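Local coordinates for protein EcmrR transcriptional regulator (Escherichia coli, PDB 6WL5) that probably activates transcription as a multidrug-sensing MerR-family regulator, its C-terminal GyrI-like domain binding the long-chain cation cetyl-trimethyl-ammonium, at residues P93-V98 and Q153-K158; M2-A7 and V100-P105. One frame throughout, in Å; residues are numbered along the deposited sequence. Where two conformers were deposited one is given.

Contact 1: residues P93-V98 and Q153-K158; sequences PAITAV and QFPVEK. With EDO (1,2-ethanediol), chain K.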
loop_
_atom_site.group_PDB
_atom_site.type_symbol
_atom_site.label_atom_id
_atom_site.label_comp_id
_atom_site.label_asym_id
_atom_site.label_seq_id
_atom_site.Cartn_x
_atom_site.Cartn_y
_atom_site.Cartn_z
ATOM N N PRO A 93 4.259 10.947 4.262
ATOM C CA PRO A 93 3.557 11.985 5.023
ATOM C C PRO A 93 2.160 11.563 5.455
ATOM O O PRO A 93 1.561 10.624 4.927
ATOM C CB PRO A 93 3.506 13.175 4.048
ATOM C CG PRO A 93 3.479 12.506 2.682
ATOM C CD PRO A 93 4.418 11.310 2.839
ATOM N N ALA A 94 1.665 12.276 6.464
ATOM C CA ALA A 94 0.292 12.120 6.926
ATOM C C ALA A 94 -0.697 12.520 5.840
ATOM O O ALA A 94 -0.463 13.454 5.063
ATOM C CB ALA A 94 0.046 13.033 8.133
ATOM N N ILE A 95 -1.843 11.834 5.820
ATOM C CA ILE A 95 -2.898 12.105 4.850
ATOM C C ILE A 95 -4.246 11.919 5.522
ATOM O O ILE A 95 -4.372 11.275 6.567
ATOM C CB ILE A 95 -2.873 11.175 3.614
ATOM C CG1 ILE A 95 -2.942 9.686 4.045
ATOM C CG2 ILE A 95 -1.666 11.471 2.762
ATOM C CD1 ILE A 95 -3.081 8.752 2.874
ATOM N N THR A 96 -5.264 12.512 4.915
ATOM C CA THR A 96 -6.638 12.169 5.194
ATOM C C THR A 96 -7.053 11.235 4.068
ATOM O O THR A 96 -6.851 11.554 2.896
ATOM C CB THR A 96 -7.537 13.391 5.213
ATOM O OG1 THR A 96 -7.106 14.325 6.215
ATOM C CG2 THR A 96 -8.975 12.985 5.513
ATOM N N ALA A 97 -7.604 10.076 4.409
ATOM C CA ALA A 97 -7.913 9.087 3.387
ATOM C C ALA A 97 -9.336 8.591 3.521
ATOM O O ALA A 97 -9.824 8.369 4.643
ATOM C CB ALA A 97 -6.972 7.873 3.492
ATOM N N VAL A 98 -9.966 8.340 2.371
ATOM C CA VAL A 98 -11.127 7.469 2.325
ATOM C C VAL A 98 -10.657 6.062 1.991
ATOM O O VAL A 98 -9.800 5.865 1.109
ATOM C CB VAL A 98 -12.200 8.003 1.365
ATOM C CG1 VAL A 98 -11.740 8.087 -0.093
ATOM C CG2 VAL A 98 -13.499 7.214 1.510
ATOM N N GLN A 153 -6.564 2.816 0.305
ATOM C CA GLN A 153 -6.600 4.146 0.931
ATOM C C GLN A 153 -6.374 5.216 -0.130
ATOM O O GLN A 153 -5.291 5.311 -0.697
ATOM C CB GLN A 153 -5.529 4.248 2.029
ATOM C CG GLN A 153 -5.477 3.009 2.957
ATOM C CD GLN A 153 -4.351 3.067 3.967
ATOM O OE1 GLN A 153 -3.221 3.463 3.647
ATOM N NE2 GLN A 153 -4.627 2.585 5.178
ATOM N N PHE A 154 -7.386 6.055 -0.364
ATOM C CA PHE A 154 -7.279 7.178 -1.294
ATOM C C PHE A 154 -7.030 8.472 -0.527
ATOM O O PHE A 154 -7.921 8.918 0.231
ATOM C CB PHE A 154 -8.582 7.312 -2.092
ATOM C CG PHE A 154 -8.662 6.458 -3.341
ATOM C CD1 PHE A 154 -7.969 5.261 -3.472
ATOM C CD2 PHE A 154 -9.440 6.868 -4.394
ATOM C CE1 PHE A 154 -8.075 4.497 -4.619
ATOM C CE2 PHE A 154 -9.526 6.118 -5.551
ATOM C CZ PHE A 154 -8.839 4.929 -5.663
ATOM N N PRO A 155 -5.867 9.106 -0.679
ATOM C CA PRO A 155 -5.654 10.430 -0.060
ATOM C C PRO A 155 -6.592 11.446 -0.685
ATOM O O PRO A 155 -6.628 11.595 -1.903
ATOM C CB PRO A 155 -4.182 10.738 -0.379
ATOM C CG PRO A 155 -3.568 9.392 -0.764
ATOM C CD PRO A 155 -4.699 8.671 -1.458
ATOM N N VAL A 156 -7.369 12.136 0.149
ATOM C CA VAL A 156 -8.374 13.059 -0.367
ATOM C C VAL A 156 -8.443 14.373 0.397
ATOM O O VAL A 156 -7.963 14.505 1.523
ATOM C CB VAL A 156 -9.792 12.422 -0.388
ATOM C CG1 VAL A 156 -9.862 11.246 -1.337
ATOM C CG2 VAL A 156 -10.205 11.970 0.997
ATOM N N GLU A 157 -9.078 15.350 -0.261
ATOM C CA GLU A 157 -9.463 16.631 0.310
ATOM C C GLU A 157 -10.880 16.952 -0.144
ATOM O O GLU A 157 -11.266 16.646 -1.274
ATOM C CB GLU A 157 -8.433 17.687 -0.120
ATOM C CG GLU A 157 -7.044 17.328 0.420
ATOM C CD GLU A 157 -5.945 18.293 0.070
ATOM O OE1 GLU A 157 -6.150 19.154 -0.801
ATOM O OE2 GLU A 157 -4.859 18.168 0.682
ATOM N N LYS A 158 -11.664 17.541 0.758
ATOM C CA LYS A 158 -13.026 17.912 0.434
ATOM C C LYS A 158 -13.022 19.079 -0.535
ATOM O O LYS A 158 -12.244 20.028 -0.393
ATOM C CB LYS A 158 -13.719 18.317 1.743
ATOM C CG LYS A 158 -15.177 18.695 1.633
ATOM C CD LYS A 158 -16.075 17.489 1.318
ATOM C CE LYS A 158 -17.488 17.972 0.941
ATOM N NZ LYS A 158 -18.451 16.812 0.872
HETATM C C1 EDO K . -10.142 17.277 4.404
HETATM O O1 EDO K . -10.594 18.023 3.262
HETATM C C2 EDO K . -9.240 16.120 3.986
HETATM O O2 EDO K . -7.954 16.567 3.532
HETATM O O HOH W 1 -5.142 14.111 2.442
#
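With chi1 at 62°, Val98 sets CG1 between its own backbone N and carbonyl carbon, and from there the methyl reaches both Phe154 CB, at 3.8 Å, and CG1 of Val156. Ile95 makes the same choice for CG1 (chi1 56°), and an anti second torsion carries CD1 on to Pro155, whose ring carbon CG it meets at 3.7 Å. Ala97 and Pro155 put their side chains on one face of the sheet, Val98 and Phe154 on the other.

Between the faces runs an antiparallel pairing. Val98 and Phe154 form a hydrogen-bonded pair, Phe154 N giving a nearly straight bond of 2.8 Å to Val98 O, while the return bond from Val98 N to Phe154 O is more bent, 143° at the hydrogen. Val156 N bonds to Thr96 O at 2.9 Å. Proline suits position 155 because Ala97 and Pro155 are a non-hydrogen-bonded pair, their CA atoms 4.3 Å apart, where no N-H has to point across to this partner. Alanine suits position 97, its CB lying near Gln153 CB and 3.6 Å from Phe154 O. Ala97 CA also makes a CA-H...O contact of 3.2 Å with Phe154 O.

At Val156, where the strands diverge, a water bridges them, accepting from Thr96 N and donating to Val156 O. A 1,2-ethanediol, probably from the crystallisation liquor, bonds to Val156 O and Lys158 N. The Thr96 hydroxyl turns instead to Glu10, and Tyr54 satisfies Gln153 OE1. The Ile95-Pro155 and Val98-Phe154-Val156 contacts are apolar, and Phe154 leans on Met117, Leu127 and Pro131, which line a cetyl-trimethyl-ammonium pocket, making it probably a second-shell residue there.

Contact 2: residues M2-A7 and V100-P105; sequences MLYQAA and VIHKGP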
loop_
_atom_site.group_PDB
_atom_site.type_symbol
_atom_site.label_atom_id
_atom_site.label_comp_id
_atom_site.label_asym_id
_atom_site.label_seq_id
_atom_site.Cartn_x
_atom_site.Cartn_y
_atom_site.Cartn_z
ATOM N N MET A 2 -18.536 -8.315 -3.505
ATOM C CA MET A 2 -18.196 -7.915 -2.139
ATOM C C MET A 2 -18.794 -6.536 -1.886
ATOM O O MET A 2 -18.923 -5.742 -2.813
ATOM C CB MET A 2 -16.685 -7.856 -1.948
ATOM C CG MET A 2 -16.227 -8.016 -0.486
ATOM S SD MET A 2 -14.758 -7.065 -0.018
ATOM C CE MET A 2 -15.606 -5.720 0.843
ATOM N N LEU A 3 -19.141 -6.248 -0.632
ATOM C CA LEU A 3 -19.863 -5.032 -0.258
ATOM C C LEU A 3 -18.883 -4.086 0.432
ATOM O O LEU A 3 -18.668 -4.165 1.645
ATOM C CB LEU A 3 -21.000 -5.386 0.683
ATOM C CG LEU A 3 -22.386 -5.490 0.055
ATOM C CD1 LEU A 3 -22.928 -4.095 -0.211
ATOM C CD2 LEU A 3 -22.355 -6.319 -1.227
ATOM N N TYR A 4 -18.300 -3.181 -0.339
ATOM C CA TYR A 4 -17.338 -2.233 0.209
ATOM C C TYR A 4 -18.052 -1.193 1.064
ATOM O O TYR A 4 -19.179 -0.780 0.768
ATOM C CB TYR A 4 -16.598 -1.531 -0.933
ATOM C CG TYR A 4 -15.755 -2.511 -1.739
ATOM C CD1 TYR A 4 -14.587 -3.064 -1.218
ATOM C CD2 TYR A 4 -16.122 -2.881 -3.026
ATOM C CE1 TYR A 4 -13.809 -3.948 -1.946
ATOM C CE2 TYR A 4 -15.358 -3.769 -3.763
ATOM C CZ TYR A 4 -14.205 -4.291 -3.223
ATOM O OH TYR A 4 -13.489 -5.193 -3.955
ATOM N N GLN A 5 -17.351 -0.716 2.096
ATOM C CA GLN A 5 -17.885 0.209 3.108
ATOM C C GLN A 5 -16.873 1.324 3.371
ATOM O O GLN A 5 -15.937 1.147 4.153
ATOM C CB GLN A 5 -18.192 -0.621 4.366
ATOM C CG GLN A 5 -18.600 0.111 5.630
ATOM C CD GLN A 5 -18.870 -0.854 6.811
ATOM O OE1 GLN A 5 -19.909 -0.768 7.472
ATOM N NE2 GLN A 5 -17.936 -1.773 7.067
ATOM N N ALA A 6 -17.075 2.500 2.759
ATOM C CA ALA A 6 -16.124 3.585 2.920
ATOM C C ALA A 6 -16.006 4.028 4.376
ATOM O O ALA A 6 -17.003 4.158 5.079
ATOM C CB ALA A 6 -16.612 4.794 2.127
ATOM N N ALA A 7 -14.774 4.314 4.807
ATOM C CA ALA A 7 -14.485 4.972 6.077
ATOM C C ALA A 7 -13.533 6.121 5.799
ATOM O O ALA A 7 -12.842 6.121 4.795
ATOM C CB ALA A 7 -13.811 4.024 7.050
ATOM N N VAL A 100 -11.459 1.559 1.977
ATOM C CA VAL A 100 -12.317 0.379 2.028
ATOM C C VAL A 100 -11.441 -0.829 2.273
ATOM O O VAL A 100 -10.267 -0.833 1.921
ATOM C CB VAL A 100 -13.151 0.135 0.756
ATOM C CG1 VAL A 100 -14.135 1.257 0.544
ATOM C CG2 VAL A 100 -12.260 -0.070 -0.473
ATOM N N ILE A 101 -12.028 -1.830 2.865
ATOM C CA ILE A 101 -11.399 -3.144 2.973
ATOM C C ILE A 101 -11.826 -4.024 1.808
ATOM O O ILE A 101 -13.029 -4.253 1.580
ATOM C CB ILE A 101 -11.754 -3.811 4.316
ATOM C CG1 ILE A 101 -11.171 -3.009 5.481
ATOM C CG2 ILE A 101 -11.303 -5.284 4.346
ATOM C CD1 ILE A 101 -9.676 -3.207 5.702
ATOM N N HIS A 102 -10.830 -4.558 1.097
ATOM C CA HIS A 102 -11.025 -5.600 0.110
ATOM C C HIS A 102 -10.736 -6.959 0.747
ATOM O O HIS A 102 -9.613 -7.224 1.208
ATOM C CB HIS A 102 -10.099 -5.395 -1.075
ATOM C CG HIS A 102 -10.241 -6.456 -2.100
ATOM N ND1 HIS A 102 -11.314 -6.502 -2.972
ATOM C CD2 HIS A 102 -9.500 -7.562 -2.343
ATOM C CE1 HIS A 102 -11.205 -7.594 -3.715
ATOM N NE2 HIS A 102 -10.093 -8.223 -3.384
ATOM N N LYS A 103 -11.772 -7.773 0.879
ATOM C CA LYS A 103 -11.622 -9.145 1.328
ATOM C C LYS A 103 -11.411 -10.057 0.127
ATOM O O LYS A 103 -12.037 -9.884 -0.918
ATOM C CB LYS A 103 -12.874 -9.596 2.081
ATOM C CG LYS A 103 -13.018 -8.968 3.474
ATOM C CD LYS A 103 -11.829 -9.325 4.402
ATOM C CE LYS A 103 -11.841 -10.792 4.779
ATOM N NZ LYS A 103 -13.090 -11.098 5.529
ATOM N N GLY A 104 -10.526 -11.031 0.284
ATOM C CA GLY A 104 -10.321 -12.026 -0.733
ATOM C C GLY A 104 -9.090 -11.839 -1.592
ATOM O O GLY A 104 -8.204 -11.016 -1.327
ATOM N N PRO A 105 -8.991 -12.708 -2.603
ATOM C CA PRO A 105 -7.821 -12.732 -3.475
ATOM C C PRO A 105 -7.669 -11.459 -4.286
ATOM O O PRO A 105 -8.579 -10.630 -4.397
ATOM C CB PRO A 105 -8.095 -13.927 -4.410
ATOM C CG PRO A 105 -9.174 -14.689 -3.823
ATOM C CD PRO A 105 -9.924 -13.815 -2.878
HETATM O O HOH W 2 -14.949 -2.255 3.024
#
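Val100 meets Tyr4 and Ala6 with both branches: CG2 lies 3.9 Å from Tyr4 CD1, while CG1 packs on both Ala6 CA and Tyr4 CB; two methyls set close to the backbone let valine fill this place. At Ile101 the backbone does the touching. Its O sits 3.4 Å from Tyr4 CD1 at the edge of the ring, and its N shares a water with Gln5 N, the water accepting from both. His102 holds CG anti to the backbone N (chi1 179°), and its ND1 shares a 2.7 Å hydrogen bond with Tyr4 OH. The two rings meet rim to rim, with planes at 22°. On its other nitrogen, His102 NE2 donates to Pro105 O at 3.0 Å, the acceptor lying in the ring plane, so the imidazole is gripped at both nitrogens. A phenylalanine at Tyr4 would probably leave His102 ND1 without this partner and the imidazole less firmly fixed. Lys103 N makes a weak N-H...S hydrogen bond to Met2 SD, and the lysine's amine pairs with Glu147. Tyr4 and Ala6 tie the N-terminal segment to helix 109-123, Tyr4 packing on Asn111, Ala112 and the Tyr115 ring, Ala6 on Trp119, while strand 149-158 pairs with Val100 and His102.

In the fold
From the N terminus, residues 2-7 run into strand 7-23, and contact 2 closes the loop from there to 100-105, at the far end of strand 88-103. Contact 1 closes a second loop, from 93-98 on that same strand to 153-158 near the C terminus, with helix 109-123 in between. Because 93-98 precedes 100-105, the two loops cross. Their centres lie about 17 Å apart, yet they touch where Val98 CG2 meets Ala7 O at 3.5 Å. Strand 88-103 is the common member: it lies between strands 7-23 and 149-158 in the antiparallel sheet, the loop 2-7 packs on its C-terminal end, and helix 109-123 packs at both contacts.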